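Local coordinates for B-agarase (Agarivorans gilvus, PDB 5Z6P), which degrades agar as a beta-agarase of glycoside hydrolase family 50, probably by cleaving its beta-galactosidic linkages, at residues A[671-676]-A[690-695]; A[544-549]-A[584-589]; A[449-454]-A[493-498]; A[312-317]-A[392-397]. One frame throughout, in Å; residues are numbered along the deposited sequence.

Contact 1 (A[671-676]-A[690-695]); sequences FGALDS and QERGQM
F671 and R692 approach to 5.5 Å between CA atoms where the irregular loop 671-676 runs past one flank of the helical turns 690-695. The polar link is made by R692: its NE donates to F671 O at 2.6 Å, a short bond with an N-H...O angle of 154°, while NH2 adds a weak bond to the same oxygen at 3.1 Å. The carbonyl oxygen lies at the edge of the guanidinium, close to its plane, whereas NE itself stands above the plane of the carbonyl group rather than on a lone pair. A bend at chi3 (67°) turns the arginine tip onto this oxygen, and its CD meets A673 CB at 4.1 Å on the way.

The other half is apolar. M695 CB sits over the centre of one face of the F671 ring, 3.6 Å from the centroid, as a CH-pi contact; the chain then bends at chi3, and CE reaches F671 CE1 at 3.7 Å. The sulfur SD is oblique to the ring, 5.0 Å from its centroid, which makes this a Met-aromatic contact. On the same face, M695 O stands above the CE2 side of the ring, 3.2 Å from F671 CE2.

Further partners fix the guanidinium: NH1 bonds Q689, NH2 bonds G735 O and the hydroxyl of Y714, and the ring of Y744 makes a cation-pi contact. Helix 689-704 joins the adjacent parallel strands 664-668 and 709-714, a beta-alpha-beta unit consistent with the barrel expected of this family, and the contact ties that helix to the buried start of the loop, F671 to A673.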
loop_
_atom_site.group_PDB
_atom_site.type_symbol
_atom_site.label_atom_id
_atom_site.label_comp_id
_atom_site.label_asym_id
_atom_site.label_seq_id
_atom_site.Cartn_x
_atom_site.Cartn_y
_atom_site.Cartn_z
ATOM N N PHE A 671 -4.458 -5.061 -6.792
ATOM C CA PHE A 671 -5.877 -5.353 -6.828
ATOM C C PHE A 671 -6.158 -6.720 -6.182
ATOM O O PHE A 671 -5.518 -7.709 -6.518
ATOM C CB PHE A 671 -6.372 -5.311 -8.281
ATOM C CG PHE A 671 -6.190 -3.977 -8.923
ATOM C CD1 PHE A 671 -7.040 -2.935 -8.622
ATOM C CD2 PHE A 671 -5.138 -3.746 -9.797
ATOM C CE1 PHE A 671 -6.855 -1.702 -9.203
ATOM C CE2 PHE A 671 -4.961 -2.512 -10.371
ATOM C CZ PHE A 671 -5.817 -1.495 -10.076
ATOM N N GLY A 672 -7.089 -6.753 -5.233
ATOM C CA GLY A 672 -7.515 -7.998 -4.633
ATOM C C GLY A 672 -9.007 -8.292 -4.680
ATOM O O GLY A 672 -9.820 -7.430 -5.015
ATOM N N ALA A 673 -9.369 -9.527 -4.350
ATOM C CA ALA A 673 -10.769 -9.937 -4.337
ATOM C C ALA A 673 -10.995 -10.874 -3.158
ATOM O O ALA A 673 -10.097 -11.077 -2.346
ATOM C CB ALA A 673 -11.155 -10.593 -5.645
ATOM N N LEU A 674 -12.201 -11.417 -3.042
ATOM C CA LEU A 674 -12.507 -12.277 -1.906
ATOM C C LEU A 674 -12.933 -13.668 -2.352
ATOM O O LEU A 674 -13.331 -14.479 -1.530
ATOM C CB LEU A 674 -13.609 -11.662 -1.033
ATOM C CG LEU A 674 -13.331 -10.327 -0.336
ATOM C CD1 LEU A 674 -14.575 -9.799 0.344
ATOM C CD2 LEU A 674 -12.192 -10.477 0.639
ATOM N N ASP A 675 -12.858 -13.946 -3.650
ATOM C CA ASP A 675 -13.339 -15.220 -4.151
ATOM C C ASP A 675 -12.266 -16.313 -4.110
ATOM O O ASP A 675 -12.510 -17.427 -4.548
ATOM C CB ASP A 675 -13.913 -15.064 -5.580
ATOM C CG ASP A 675 -12.867 -14.629 -6.603
ATOM O OD1 ASP A 675 -11.871 -14.013 -6.199
ATOM O OD2 ASP A 675 -13.040 -14.908 -7.818
ATOM N N SER A 676 -11.087 -16.022 -3.578
ATOM C CA SER A 676 -10.115 -17.093 -3.351
ATOM C C SER A 676 -9.993 -17.374 -1.857
ATOM O O SER A 676 -8.994 -17.889 -1.397
ATOM C CB SER A 676 -8.748 -16.762 -3.966
ATOM O OG SER A 676 -8.164 -15.604 -3.393
ATOM N N GLN A 690 -11.139 -12.683 -12.058
ATOM C CA GLN A 690 -11.123 -12.205 -13.431
ATOM C C GLN A 690 -11.011 -10.682 -13.460
ATOM O O GLN A 690 -10.266 -10.130 -14.259
ATOM C CB GLN A 690 -12.370 -12.668 -14.189
ATOM C CG GLN A 690 -12.354 -12.317 -15.657
ATOM C CD GLN A 690 -13.681 -12.599 -16.348
ATOM O OE1 GLN A 690 -14.671 -12.905 -15.704
ATOM N NE2 GLN A 690 -13.695 -12.494 -17.672
ATOM N N GLU A 691 -11.744 -10.013 -12.580
ATOM C CA GLU A 691 -11.726 -8.565 -12.562
ATOM C C GLU A 691 -10.398 -8.002 -12.027
ATOM O O GLU A 691 -10.026 -6.881 -12.357
ATOM C CB GLU A 691 -12.892 -8.014 -11.757
ATOM C CG GLU A 691 -13.016 -6.495 -11.937
ATOM C CD GLU A 691 -14.310 -5.909 -11.409
ATOM O OE1 GLU A 691 -14.578 -5.982 -10.188
ATOM O OE2 GLU A 691 -15.049 -5.352 -12.232
ATOM N N ARG A 692 -9.697 -8.784 -11.209
ATOM C CA ARG A 692 -8.381 -8.394 -10.724
ATOM C C ARG A 692 -7.436 -8.128 -11.889
ATOM O O ARG A 692 -6.737 -7.114 -11.926
ATOM C CB ARG A 692 -7.787 -9.474 -9.827
ATOM C CG ARG A 692 -8.369 -9.560 -8.421
ATOM C CD ARG A 692 -7.580 -10.580 -7.581
ATOM N NE ARG A 692 -6.214 -10.116 -7.340
ATOM C CZ ARG A 692 -5.151 -10.900 -7.202
ATOM N NH1 ARG A 692 -5.268 -12.229 -7.292
ATOM N NH2 ARG A 692 -3.957 -10.351 -6.989
ATOM N N GLY A 693 -7.409 -9.079 -12.815
ATOM C CA GLY A 693 -6.621 -8.982 -14.018
ATOM C C GLY A 693 -7.075 -7.804 -14.876
ATOM O O GLY A 693 -6.245 -7.052 -15.353
ATOM N N GLN A 694 -8.382 -7.632 -15.048
ATOM C CA GLN A 694 -8.901 -6.475 -15.796
ATOM C C GLN A 694 -8.434 -5.160 -15.161
ATOM O O GLN A 694 -8.003 -4.229 -15.854
ATOM C CB GLN A 694 -10.434 -6.496 -15.868
ATOM C CG GLN A 694 -11.036 -7.545 -16.820
ATOM C CD GLN A 694 -12.533 -7.776 -16.584
ATOM O OE1 GLN A 694 -13.053 -7.520 -15.501
ATOM N NE2 GLN A 694 -13.224 -8.275 -17.599
ATOM N N MET A 695 -8.513 -5.080 -13.843
ATOM C CA MET A 695 -8.139 -3.838 -13.196
ATOM C C MET A 695 -6.631 -3.626 -13.258
ATOM O O MET A 695 -6.180 -2.492 -13.341
ATOM C CB MET A 695 -8.657 -3.806 -11.758
ATOM C CG MET A 695 -10.185 -3.756 -11.716
ATOM S SD MET A 695 -10.895 -3.714 -10.067
ATOM C CE MET A 695 -10.538 -2.009 -9.603
#

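Contact 2 (A[544-549]-A[584-589]); sequences ELLKTK and VEDYAL
K549 and D586 form a salt bridge across two helices, 537-550 and 581-609, whose segments 544-549 and 584-589 cross at 127° with their axes 11.0 Å apart. Both belong to the helical excursion inserted between the neighbouring parallel strands 501-506 and 614-615.

The lysine leaves its helix with CG anti to the backbone N (chi1 174°) and stays extended to the end, so that CB and CG lead toward the other helix without meeting it. CD is the first atom to meet the other side, passing 3.4 Å from D586 OD1, where the side chain of L589 crosses it at about a right angle with CD1; CE stays about as close to the same oxygen, and NZ closes on OD1 at 2.6 Å. The ammonium comes from the syn side of the carboxylate, somewhat out of its plane. E585 OE2, 4.8 Å from NZ, probably adds a mild attraction without touching.

The other carboxylate oxygen, OD2, accepts from Y550 OH and W560 NE1, which together with the lysine should favour the charged form of D586 and hold its rotation. Deeper in, L546 CD2 lies 3.9 Å from D586 CG, and the same leucine packs on L529, W567 and L570. L545 crosses L589 at nearly a right angle: its CD2 touches L589 CB at 4.1 Å, and its CD1 rests 3.8 Å from L589 O.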
loop_
_atom_site.group_PDB
_atom_site.type_symbol
_atom_site.label_atom_id
_atom_site.label_comp_id
_atom_site.label_asym_id
_atom_site.label_seq_id
_atom_site.Cartn_x
_atom_site.Cartn_y
_atom_site.Cartn_z
ATOM N N GLU A 544 18.470 29.688 10.985
ATOM C CA GLU A 544 19.326 30.427 10.067
ATOM C C GLU A 544 18.555 30.758 8.788
ATOM O O GLU A 544 18.770 31.805 8.183
ATOM C CB GLU A 544 20.596 29.636 9.762
ATOM C CG GLU A 544 21.505 30.264 8.710
ATOM C CD GLU A 544 22.159 31.591 9.136
ATOM O OE1 GLU A 544 22.260 31.886 10.350
ATOM O OE2 GLU A 544 22.596 32.333 8.231
ATOM N N LEU A 545 17.631 29.877 8.403
ATOM C CA LEU A 545 16.780 30.142 7.256
ATOM C C LEU A 545 15.867 31.357 7.512
ATOM O O LEU A 545 15.771 32.248 6.682
ATOM C CB LEU A 545 15.953 28.895 6.904
ATOM C CG LEU A 545 15.166 28.913 5.592
ATOM C CD1 LEU A 545 14.741 27.517 5.189
ATOM C CD2 LEU A 545 13.923 29.838 5.607
ATOM N N LEU A 546 15.179 31.373 8.644
ATOM C CA LEU A 546 14.300 32.474 8.979
ATOM C C LEU A 546 15.091 33.776 9.192
ATOM O O LEU A 546 14.634 34.848 8.825
ATOM C CB LEU A 546 13.473 32.135 10.223
ATOM C CG LEU A 546 12.499 30.976 9.946
ATOM C CD1 LEU A 546 11.975 30.310 11.217
ATOM C CD2 LEU A 546 11.362 31.431 9.038
ATOM N N LYS A 547 16.277 33.662 9.782
ATOM C CA LYS A 547 17.123 34.826 10.035
ATOM C C LYS A 547 17.590 35.426 8.698
ATOM O O LYS A 547 17.683 36.627 8.547
ATOM C CB LYS A 547 18.305 34.429 10.912
ATOM C CG LYS A 547 19.125 35.551 11.460
ATOM C CD LYS A 547 20.026 35.011 12.559
ATOM C CE LYS A 547 21.486 35.173 12.216
ATOM N NZ LYS A 547 21.975 36.561 12.429
ATOM N N THR A 548 17.853 34.576 7.720
ATOM C CA THR A 548 18.241 35.046 6.397
ATOM C C THR A 548 17.069 35.743 5.691
ATOM O O THR A 548 17.245 36.768 5.036
ATOM C CB THR A 548 18.761 33.872 5.545
ATOM O OG1 THR A 548 20.005 33.425 6.091
ATOM C CG2 THR A 548 18.948 34.285 4.087
ATOM N N LYS A 549 15.870 35.192 5.843
ATOM C CA LYS A 549 14.688 35.824 5.286
ATOM C C LYS A 549 14.289 37.134 5.994
ATOM O O LYS A 549 13.988 38.114 5.331
ATOM C CB LYS A 549 13.501 34.873 5.316
ATOM C CG LYS A 549 12.221 35.539 4.884
ATOM C CD LYS A 549 11.080 34.564 4.816
ATOM C CE LYS A 549 9.903 35.158 4.095
ATOM N NZ LYS A 549 8.788 34.210 4.126
ATOM N N VAL A 584 2.721 29.936 7.103
ATOM C CA VAL A 584 2.603 28.741 6.263
ATOM C C VAL A 584 3.567 28.817 5.077
ATOM O O VAL A 584 4.192 27.828 4.728
ATOM C CB VAL A 584 1.154 28.527 5.775
ATOM C CG1 VAL A 584 1.084 27.452 4.704
ATOM C CG2 VAL A 584 0.257 28.141 6.965
ATOM N N GLU A 585 3.716 29.997 4.478
ATOM C CA GLU A 585 4.786 30.196 3.497
ATOM C C GLU A 585 6.146 29.793 4.081
ATOM O O GLU A 585 6.920 29.109 3.435
ATOM C CB GLU A 585 4.835 31.652 3.019
ATOM C CG GLU A 585 3.778 32.021 1.980
ATOM C CD GLU A 585 3.499 33.525 1.936
ATOM O OE1 GLU A 585 2.479 33.928 1.343
ATOM O OE2 GLU A 585 4.290 34.307 2.504
ATOM N N ASP A 586 6.411 30.207 5.316
ATOM C CA ASP A 586 7.653 29.849 6.001
ATOM C C ASP A 586 7.737 28.339 6.301
ATOM O O ASP A 586 8.782 27.745 6.124
ATOM C CB ASP A 586 7.810 30.676 7.291
ATOM C CG ASP A 586 8.131 32.148 7.006
ATOM O OD1 ASP A 586 8.719 32.413 5.952
ATOM O OD2 ASP A 586 7.791 33.026 7.818
ATOM N N TYR A 587 6.642 27.722 6.739
ATOM C CA TYR A 587 6.647 26.270 6.953
ATOM C C TYR A 587 7.061 25.549 5.672
ATOM O O TYR A 587 7.827 24.591 5.712
ATOM C CB TYR A 587 5.274 25.741 7.418
ATOM C CG TYR A 587 4.731 26.348 8.697
ATOM C CD1 TYR A 587 5.571 26.933 9.633
ATOM C CD2 TYR A 587 3.365 26.321 8.964
ATOM C CE1 TYR A 587 5.060 27.495 10.807
ATOM C CE2 TYR A 587 2.851 26.867 10.102
ATOM C CZ TYR A 587 3.692 27.454 11.022
ATOM O OH TYR A 587 3.146 28.000 12.143
ATOM N N ALA A 588 6.551 26.020 4.537
ATOM C CA ALA A 588 6.904 25.451 3.238
ATOM C C ALA A 588 8.410 25.546 2.947
ATOM O O ALA A 588 9.024 24.573 2.527
ATOM C CB ALA A 588 6.118 26.134 2.138
ATOM N N LEU A 589 8.989 26.723 3.154
ATOM C CA LEU A 589 10.430 26.897 2.987
ATOM C C LEU A 589 11.213 25.916 3.875
ATOM O O LEU A 589 12.164 25.294 3.442
ATOM C CB LEU A 589 10.847 28.329 3.333
ATOM C CG LEU A 589 10.335 29.486 2.472
ATOM C CD1 LEU A 589 10.766 30.815 3.082
ATOM C CD2 LEU A 589 10.834 29.360 1.035
#

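Contact 3 (A[449-454]-A[493-498]); sequences FFANGW and NEIKDT
I495 CG2 fits between A451 and F449, and here the contact is close: the methyl is 3.8 Å from A451 CB and 3.8 Å from F449 CE2. It meets the phenylalanine at the ring edge, near the ring plane. T498 CG2 points head-on at the F449 ring and meets the adjoining part of its edge, 3.7 Å from F449 CZ. With chi1 at 66°, the F449 ring is tucked between its own backbone N and carbonyl carbon, which brings its edge to both methyls; Y442 stacks on the ring.

The strand 449-453 and the helix 478-495 are parts of a beta-alpha-beta crossover: the chain leaves the strand, returns through the helix and enters strand 501-506, which runs parallel beside 449-453 and bonds to the backbone of F449 and A451. A type I' turn from I495 to T498, closed by T498 N to I495 O at 3.0 Å, makes the reversal after the helix; K496, with positive phi, is the first residue to leave the helix.

Toward N452 the packing gives way to water. The E494 side chain points to the strand but stops 4.3 Å short of N452 O with OE1; one water bridges the two residues, donating to E494 OE1 (a short 2.5 Å) and accepting from N452 N at 3.2 Å.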
loop_
_atom_site.group_PDB
_atom_site.type_symbol
_atom_site.label_atom_id
_atom_site.label_comp_id
_atom_site.label_asym_id
_atom_site.label_seq_id
_atom_site.Cartn_x
_atom_site.Cartn_y
_atom_site.Cartn_z
ATOM N N PHE A 449 16.925 -6.074 -12.277
ATOM C CA PHE A 449 16.302 -6.016 -10.964
ATOM C C PHE A 449 16.481 -4.621 -10.345
ATOM O O PHE A 449 17.315 -3.847 -10.795
ATOM C CB PHE A 449 16.894 -7.086 -10.047
ATOM C CG PHE A 449 18.342 -6.862 -9.728
ATOM C CD1 PHE A 449 19.335 -7.337 -10.565
ATOM C CD2 PHE A 449 18.714 -6.165 -8.592
ATOM C CE1 PHE A 449 20.668 -7.109 -10.277
ATOM C CE2 PHE A 449 20.034 -5.930 -8.316
ATOM C CZ PHE A 449 21.012 -6.397 -9.157
ATOM N N PHE A 450 15.685 -4.316 -9.328
ATOM C CA PHE A 450 15.825 -3.077 -8.585
ATOM C C PHE A 450 16.399 -3.397 -7.195
ATOM O O PHE A 450 16.003 -4.364 -6.575
ATOM C CB PHE A 450 14.482 -2.359 -8.482
ATOM C CG PHE A 450 14.037 -1.694 -9.771
ATOM C CD1 PHE A 450 13.620 -2.440 -10.869
ATOM C CD2 PHE A 450 14.026 -0.314 -9.876
ATOM C CE1 PHE A 450 13.215 -1.805 -12.043
ATOM C CE2 PHE A 450 13.619 0.327 -11.051
ATOM C CZ PHE A 450 13.210 -0.418 -12.131
ATOM N N ALA A 451 17.357 -2.599 -6.733
ATOM C CA ALA A 451 17.979 -2.804 -5.422
ATOM C C ALA A 451 17.373 -1.843 -4.394
ATOM O O ALA A 451 16.765 -0.839 -4.763
ATOM C CB ALA A 451 19.490 -2.606 -5.502
ATOM N N ASN A 452 17.534 -2.163 -3.116
ATOM C CA ASN A 452 16.978 -1.356 -2.039
ATOM C C ASN A 452 17.878 -1.365 -0.809
ATOM O O ASN A 452 18.589 -2.337 -0.558
ATOM C CB ASN A 452 15.608 -1.865 -1.643
ATOM C CG ASN A 452 15.688 -3.122 -0.801
ATOM O OD1 ASN A 452 15.780 -4.228 -1.333
ATOM N ND2 ASN A 452 15.692 -2.957 0.512
ATOM N N GLY A 453 17.817 -0.286 -0.044
ATOM C CA GLY A 453 18.476 -0.219 1.234
ATOM C C GLY A 453 17.645 0.624 2.173
ATOM O O GLY A 453 16.864 1.456 1.734
ATOM N N TRP A 454 17.813 0.388 3.465
ATOM C CA TRP A 454 17.206 1.196 4.527
ATOM C C TRP A 454 18.286 1.933 5.289
ATOM O O TRP A 454 19.288 1.331 5.645
ATOM C CB TRP A 454 16.449 0.337 5.535
ATOM C CG TRP A 454 15.379 -0.546 4.986
ATOM C CD1 TRP A 454 15.498 -1.854 4.625
ATOM C CD2 TRP A 454 14.018 -0.187 4.779
ATOM N NE1 TRP A 454 14.279 -2.339 4.195
ATOM C CE2 TRP A 454 13.356 -1.329 4.275
ATOM C CE3 TRP A 454 13.285 0.981 4.986
ATOM C CZ2 TRP A 454 12.001 -1.326 3.965
ATOM C CZ3 TRP A 454 11.934 0.982 4.668
ATOM C CH2 TRP A 454 11.310 -0.165 4.164
ATOM N N ASN A 493 27.910 -4.198 -1.960
ATOM C CA ASN A 493 28.320 -5.570 -1.712
ATOM C C ASN A 493 27.303 -6.577 -2.287
ATOM O O ASN A 493 27.666 -7.678 -2.692
ATOM C CB ASN A 493 28.508 -5.792 -0.215
ATOM C CG ASN A 493 29.320 -7.029 0.091
ATOM O OD1 ASN A 493 30.229 -7.386 -0.655
ATOM N ND2 ASN A 493 29.007 -7.683 1.200
ATOM N N GLU A 494 26.037 -6.182 -2.337
ATOM C CA GLU A 494 24.996 -7.044 -2.874
ATOM C C GLU A 494 24.998 -7.042 -4.397
ATOM O O GLU A 494 24.907 -8.086 -5.015
ATOM C CB GLU A 494 23.613 -6.616 -2.373
ATOM C CG GLU A 494 23.260 -7.059 -0.975
ATOM C CD GLU A 494 22.058 -6.293 -0.424
ATOM O OE1 GLU A 494 21.536 -5.392 -1.113
ATOM O OE2 GLU A 494 21.639 -6.579 0.701
ATOM N N ILE A 495 25.091 -5.869 -5.009
ATOM C CA ILE A 495 24.861 -5.813 -6.443
ATOM C C ILE A 495 26.172 -5.912 -7.207
ATOM O O ILE A 495 26.175 -6.111 -8.421
ATOM C CB ILE A 495 24.079 -4.524 -6.861
ATOM C CG1 ILE A 495 24.932 -3.259 -6.721
ATOM C CG2 ILE A 495 22.727 -4.435 -6.120
ATOM C CD1 ILE A 495 24.482 -2.131 -7.622
ATOM N N LYS A 496 27.284 -5.785 -6.486
ATOM C CA LYS A 496 28.613 -5.905 -7.079
ATOM C C LYS A 496 28.749 -5.140 -8.404
ATOM O O LYS A 496 29.261 -5.682 -9.381
ATOM C CB LYS A 496 28.945 -7.386 -7.284
ATOM C CG LYS A 496 28.945 -8.178 -5.979
ATOM C CD LYS A 496 29.269 -9.656 -6.169
ATOM C CE LYS A 496 29.256 -10.413 -4.832
ATOM N NZ LYS A 496 27.927 -10.319 -4.151
ATOM N N ASP A 497 28.247 -3.905 -8.428
ATOM C CA ASP A 497 28.338 -3.011 -9.585
ATOM C C ASP A 497 27.679 -3.505 -10.898
ATOM O O ASP A 497 27.954 -2.945 -11.963
ATOM C CB ASP A 497 29.818 -2.687 -9.871
ATOM C CG ASP A 497 30.490 -1.913 -8.729
ATOM O OD1 ASP A 497 30.051 -2.036 -7.578
ATOM O OD2 ASP A 497 31.459 -1.173 -8.984
ATOM N N THR A 498 26.806 -4.515 -10.835
ATOM C CA THR A 498 26.267 -5.115 -12.065
ATOM C C THR A 498 25.347 -4.168 -12.849
ATOM O O THR A 498 24.510 -3.482 -12.285
ATOM C CB THR A 498 25.495 -6.453 -11.786
ATOM O OG1 THR A 498 25.136 -7.061 -13.033
ATOM C CG2 THR A 498 24.234 -6.233 -10.968
HETATM O O HOH W 1 19.513 -4.561 -2.303
#

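Contact 4 (A[312-317]-A[392-397]); sequences NTSTIT and GETYSF
T315 and Y395 face each other as an antiparallel hydrogen-bonded pair, T315 N giving to Y395 O at 2.9 Å and Y395 N to T315 O at 2.8 Å. The second bond lies in the plane of the accepting carbonyl; the first is tilted from it. T317 N continues the ladder to E393 O at 3.1 Å, almost straight at 173°. Between these rungs I316 and T394 are a non-hydrogen-bonded pair whose side chains diverge, though I316 CD1 still reaches T394 CG2 at 3.8 Å.

Side chains grip both ends. T317 OG1 donates to E393 OE1 at 2.8 Å, meeting the carboxylate on its anti side, while T317 CG2 packs on Y395 CB. At the other end S396 OG gives its proton to T313 OG1 at 2.9 Å, and a water bridges T313 O to F397 N, weakly on the F397 side.

The next shell holds these groups in place. E393 OE2 is bonded by Y370 OH and T317 OG1 by I319 N, so the carboxylate and hydroxyl are each gripped twice. T315 OG1 pairs with T723 and G724 O, S314 OG with S726, and T313 OG1 with L310 O, all in flanking loops. S396 OG also receives A399 N: it is the N-cap of helix 397-406, next in the chain after strand 388-395, the central strand of a three-stranded antiparallel sheet.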
loop_
_atom_site.group_PDB
_atom_site.type_symbol
_atom_site.label_atom_id
_atom_site.label_comp_id
_atom_site.label_asym_id
_atom_site.label_seq_id
_atom_site.Cartn_x
_atom_site.Cartn_y
_atom_site.Cartn_z
ATOM N N ASN A 312 8.348 -12.385 3.854
ATOM C CA ASN A 312 7.044 -11.811 4.157
ATOM C C ASN A 312 5.901 -12.845 4.130
ATOM O O ASN A 312 4.741 -12.473 4.298
ATOM C CB ASN A 312 6.710 -10.654 3.183
ATOM C CG ASN A 312 7.563 -9.398 3.411
ATOM O OD1 ASN A 312 8.779 -9.462 3.514
ATOM N ND2 ASN A 312 6.909 -8.251 3.459
ATOM N N THR A 313 6.232 -14.130 3.951
ATOM C CA THR A 313 5.238 -15.208 3.862
ATOM C C THR A 313 4.883 -15.892 5.214
ATOM O O THR A 313 3.960 -16.691 5.299
ATOM C CB THR A 313 5.720 -16.303 2.866
ATOM O OG1 THR A 313 6.916 -16.932 3.351
ATOM C CG2 THR A 313 6.020 -15.681 1.508
ATOM N N SER A 314 5.595 -15.568 6.277
ATOM C CA SER A 314 5.331 -16.229 7.546
ATOM C C SER A 314 4.073 -15.686 8.225
ATOM O O SER A 314 3.694 -14.539 8.036
ATOM C CB SER A 314 6.535 -16.102 8.473
ATOM O OG SER A 314 6.525 -14.863 9.146
ATOM N N THR A 315 3.421 -16.550 8.989
ATOM C CA THR A 315 2.201 -16.226 9.704
ATOM C C THR A 315 2.276 -16.779 11.150
ATOM O O THR A 315 2.952 -17.773 11.412
ATOM C CB THR A 315 0.972 -16.794 8.944
ATOM O OG1 THR A 315 -0.235 -16.268 9.493
ATOM C CG2 THR A 315 0.946 -18.333 9.001
ATOM N N ILE A 316 1.587 -16.136 12.083
ATOM C CA ILE A 316 1.617 -16.549 13.481
ATOM C C ILE A 316 0.826 -17.852 13.693
ATOM O O ILE A 316 -0.325 -17.960 13.271
ATOM C CB ILE A 316 1.055 -15.441 14.394
ATOM C CG1 ILE A 316 2.026 -14.257 14.444
ATOM C CG2 ILE A 316 0.773 -15.969 15.794
ATOM C CD1 ILE A 316 3.318 -14.535 15.200
ATOM N N THR A 317 1.439 -18.842 14.336
ATOM C CA THR A 317 0.737 -20.111 14.571
ATOM C C THR A 317 -0.147 -20.083 15.803
ATOM O O THR A 317 -1.025 -20.921 15.956
ATOM C CB THR A 317 1.705 -21.305 14.733
ATOM O OG1 THR A 317 2.549 -21.092 15.870
ATOM C CG2 THR A 317 2.545 -21.505 13.489
ATOM N N GLY A 392 6.007 -14.834 19.043
ATOM C CA GLY A 392 5.333 -16.068 18.722
ATOM C C GLY A 392 6.029 -16.921 17.695
ATOM O O GLY A 392 6.834 -16.459 16.906
ATOM N N GLU A 393 5.697 -18.196 17.713
ATOM C CA GLU A 393 6.093 -19.101 16.653
ATOM C C GLU A 393 5.419 -18.676 15.357
ATOM O O GLU A 393 4.291 -18.212 15.378
ATOM C CB GLU A 393 5.709 -20.531 17.019
ATOM C CG GLU A 393 5.993 -21.550 15.956
ATOM C CD GLU A 393 5.448 -22.919 16.307
ATOM O OE1 GLU A 393 4.302 -23.219 15.933
ATOM O OE2 GLU A 393 6.172 -23.695 16.956
ATOM N N THR A 394 6.121 -18.818 14.242
ATOM C CA THR A 394 5.528 -18.564 12.942
ATOM C C THR A 394 5.679 -19.758 12.028
ATOM O O THR A 394 6.447 -20.686 12.307
ATOM C CB THR A 394 6.161 -17.341 12.238
ATOM O OG1 THR A 394 7.532 -17.614 11.931
ATOM C CG2 THR A 394 6.059 -16.105 13.110
ATOM N N TYR A 395 4.950 -19.723 10.920
ATOM C CA TYR A 395 5.112 -20.739 9.916
ATOM C C TYR A 395 4.894 -20.138 8.544
ATOM O O TYR A 395 4.059 -19.266 8.374
ATOM C CB TYR A 395 4.146 -21.898 10.156
ATOM C CG TYR A 395 4.503 -23.122 9.353
ATOM C CD1 TYR A 395 5.591 -23.912 9.708
ATOM C CD2 TYR A 395 3.776 -23.480 8.227
ATOM C CE1 TYR A 395 5.926 -25.037 8.974
ATOM C CE2 TYR A 395 4.109 -24.605 7.491
ATOM C CZ TYR A 395 5.182 -25.378 7.867
ATOM O OH TYR A 395 5.518 -26.494 7.131
ATOM N N SER A 396 5.664 -20.605 7.577
ATOM C CA SER A 396 5.454 -20.228 6.186
ATOM C C SER A 396 4.942 -21.429 5.400
ATOM O O SER A 396 5.704 -22.318 5.050
ATOM C CB SER A 396 6.739 -19.693 5.569
ATOM O OG SER A 396 6.660 -19.684 4.159
ATOM N N PHE A 397 3.641 -21.457 5.151
ATOM C CA PHE A 397 3.064 -22.450 4.254
ATOM C C PHE A 397 3.622 -22.309 2.828
ATOM O O PHE A 397 3.766 -23.289 2.113
ATOM C CB PHE A 397 1.532 -22.347 4.244
ATOM C CG PHE A 397 0.885 -22.802 5.518
ATOM C CD1 PHE A 397 0.576 -24.143 5.714
ATOM C CD2 PHE A 397 0.597 -21.901 6.534
ATOM C CE1 PHE A 397 -0.009 -24.578 6.901
ATOM C CE2 PHE A 397 -0.003 -22.331 7.712
ATOM C CZ PHE A 397 -0.304 -23.667 7.890
HETATM O O HOH W 2 2.405 -19.012 4.870
#

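Contacts 1 and 4 are buried and contacts 2 and 3 only partly so; the centre of contact 2, about 33 Å from the centre of the chain, lies farthest out and on the opposite side of it from contacts 1 and 4. Each holds different elements: loop to helix, helix to helix, strand to helix end, strand to strand. Chemistry follows place. The salt bridge between segments appears in peripheral contact 2, a water joins the polar margin of contact 3, as in contact 4, the buried arginine of contact 1 turns to a backbone carbonyl, and contact 4 relies on a backbone ladder and hydroxyls. Contacts 3 and 4 come nearest, about 9 Å between closest atoms, without touching.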